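Local structure of Xaa-Pro dipeptidase (Lactobacillus brevis, 3I7M) at residues A[27-30]-A[31-35]. The protein is probably a manganese-dependent metallopeptidase of family M24B that cleaves Xaa-Pro dipeptides, represented here by its N-terminal creatinase/prolidase domain. Sequence-based numbering, arbitrary orientation. Where two conformers were deposited one is given.
Sequences KTIE and YLTGF
Ile29 and Glu30 meet Thr33, Gly34 and Phe35 in a local contact at the C-terminal end of helix 26-33 of the creatinase/prolidase N-terminal domain, where the helix gives way to a loop through an ST turn and a glycine of positive phi. The helical ladder is regular up to its last turn, with Tyr31 N bonded to Lys27 O and Leu32 N to Thr28 O. Ile29 O is then gripped twice by one residue: Thr33 N lies 2.9 Å from Ile29 O, and Thr33 OG1 donates to Ile29 O over 2.8 Å. The hydroxyl comes from above the carbonyl plane, 45° out of it. A chi1 of 73° tucks OG1 between the backbone N and carbonyl carbon of Thr33, where the same oxygen also accepts from Phe35 N at 2.9 Å (159° at the hydrogen), the signature of an ST turn. A valine in place of Thr33 would probably leave Phe35 N without this acceptor and Ile29 O with one donor fewer, freeing the exit turn to shift.

Gly34 is the first residue to leave helical geometry. Gly34 N still reaches back to Glu30 O (2.7 Å), but the positive phi would jam any CB against Thr33 O. The chain then folds back, bringing Phe35 O within 3.1 Å of Glu30 CA in a CA-H...O contact. The extended Glu30 side chain is tied to this bend by a water that donates to Glu30 OE2 (2.6 Å) and to Gly34 O.

On the inward side, Thr28 CG2 lies alongside Leu32 CD1 at 4.1 Å, and both side chains rest on Leu23 of strand 20-23; Thr28 OG1 bonds to Glu105. Ile29 CG2 approaches the Phe35 ring at its edge. Beyond, Leu32 packs on Ile9 of helix 5-15, while Phe35 reaches Val65 and Ile66 of helix 63-67.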
loop_
_atom_site.group_PDB
_atom_site.type_symbol
_atom_site.label_atom_id
_atom_site.label_comp_id
_atom_site.label_asym_id
_atom_site.label_seq_id
_atom_site.Cartn_x
_atom_site.Cartn_y
_atom_site.Cartn_z
ATOM N N LYS A 27 11.125 -4.551 -0.564
ATOM C CA LYS A 27 12.186 -3.872 -1.384
ATOM C C LYS A 27 11.657 -2.602 -1.990
ATOM O O LYS A 27 12.361 -1.598 -2.087
ATOM C CB LYS A 27 12.698 -4.788 -2.463
ATOM C CG LYS A 27 13.443 -6.057 -1.969
ATOM C CD LYS A 27 14.870 -5.782 -1.455
ATOM C CE LYS A 27 15.498 -7.049 -0.809
ATOM N NZ LYS A 27 16.845 -6.820 -0.123
ATOM N N THR A 28 10.390 -2.588 -2.429
ATOM C CA THR A 28 9.805 -1.374 -2.951
ATOM C C THR A 28 9.629 -0.336 -1.852
ATOM O O THR A 28 9.930 0.845 -2.045
ATOM C CB THR A 28 8.433 -1.693 -3.567
ATOM O OG1 THR A 28 8.655 -2.689 -4.542
ATOM C CG2 THR A 28 7.816 -0.445 -4.194
ATOM N N ILE A 29 9.143 -0.742 -0.680
ATOM C CA ILE A 29 8.961 0.181 0.421
ATOM C C ILE A 29 10.310 0.779 0.862
ATOM O O ILE A 29 10.368 1.987 1.082
ATOM C CB ILE A 29 8.139 -0.490 1.562
ATOM C CG1 ILE A 29 6.720 -0.728 1.028
ATOM C CG2 ILE A 29 8.127 0.368 2.856
ATOM C CD1 ILE A 29 5.838 -1.560 1.959
ATOM N N GLU A 30 11.327 -0.052 0.865
ATOM C CA GLU A 30 12.687 0.456 1.214
ATOM C C GLU A 30 13.131 1.452 0.163
ATOM O O GLU A 30 13.731 2.495 0.495
ATOM C CB GLU A 30 13.690 -0.676 1.338
ATOM C CG GLU A 30 15.062 -0.174 1.841
ATOM C CD GLU A 30 16.037 -1.273 2.149
ATOM O OE1 GLU A 30 15.770 -2.466 1.873
ATOM O OE2 GLU A 30 17.139 -0.919 2.646
ATOM N N TYR A 31 12.924 1.135 -1.088
ATOM C CA TYR A 31 13.323 2.052 -2.178
ATOM C C TYR A 31 12.630 3.413 -2.043
ATOM O O TYR A 31 13.237 4.483 -2.323
ATOM C CB TYR A 31 13.030 1.373 -3.526
ATOM C CG TYR A 31 13.417 2.214 -4.757
ATOM C CD1 TYR A 31 14.755 2.419 -5.091
ATOM C CD2 TYR A 31 12.438 2.832 -5.535
ATOM C CE1 TYR A 31 15.107 3.229 -6.191
ATOM C CE2 TYR A 31 12.764 3.602 -6.622
ATOM C CZ TYR A 31 14.083 3.800 -6.958
ATOM O OH TYR A 31 14.319 4.589 -8.083
ATOM N N LEU A 32 11.389 3.429 -1.617
ATOM C CA LEU A 32 10.605 4.665 -1.549
ATOM C C LEU A 32 10.787 5.433 -0.236
ATOM O O LEU A 32 10.610 6.674 -0.185
ATOM C CB LEU A 32 9.126 4.365 -1.752
ATOM C CG LEU A 32 8.759 3.866 -3.110
ATOM C CD1 LEU A 32 7.287 3.408 -3.051
ATOM C CD2 LEU A 32 8.971 4.946 -4.174
ATOM N N THR A 33 11.176 4.733 0.810
ATOM C CA THR A 33 11.261 5.356 2.152
ATOM C C THR A 33 12.600 5.206 2.884
ATOM O O THR A 33 12.860 5.904 3.868
ATOM C CB THR A 33 10.180 4.767 3.073
ATOM O OG1 THR A 33 10.582 3.456 3.413
ATOM C CG2 THR A 33 8.844 4.828 2.399
ATOM N N GLY A 34 13.465 4.280 2.486
ATOM C CA GLY A 34 14.619 3.940 3.317
ATOM C C GLY A 34 14.382 3.000 4.487
ATOM O O GLY A 34 15.350 2.557 5.114
ATOM N N PHE A 35 13.108 2.572 4.649
ATOM C CA PHE A 35 12.782 1.652 5.731
ATOM C C PHE A 35 13.046 0.252 5.229
ATOM O O PHE A 35 12.372 -0.205 4.273
ATOM C CB PHE A 35 11.331 1.807 6.141
ATOM C CG PHE A 35 10.902 0.821 7.189
ATOM C CD1 PHE A 35 11.338 0.924 8.506
ATOM C CD2 PHE A 35 10.076 -0.259 6.846
ATOM C CE1 PHE A 35 10.951 0.016 9.456
ATOM C CE2 PHE A 35 9.711 -1.165 7.790
ATOM C CZ PHE A 35 10.125 -1.031 9.106
HETATM O O HOH W 1 17.704 1.511 3.401
#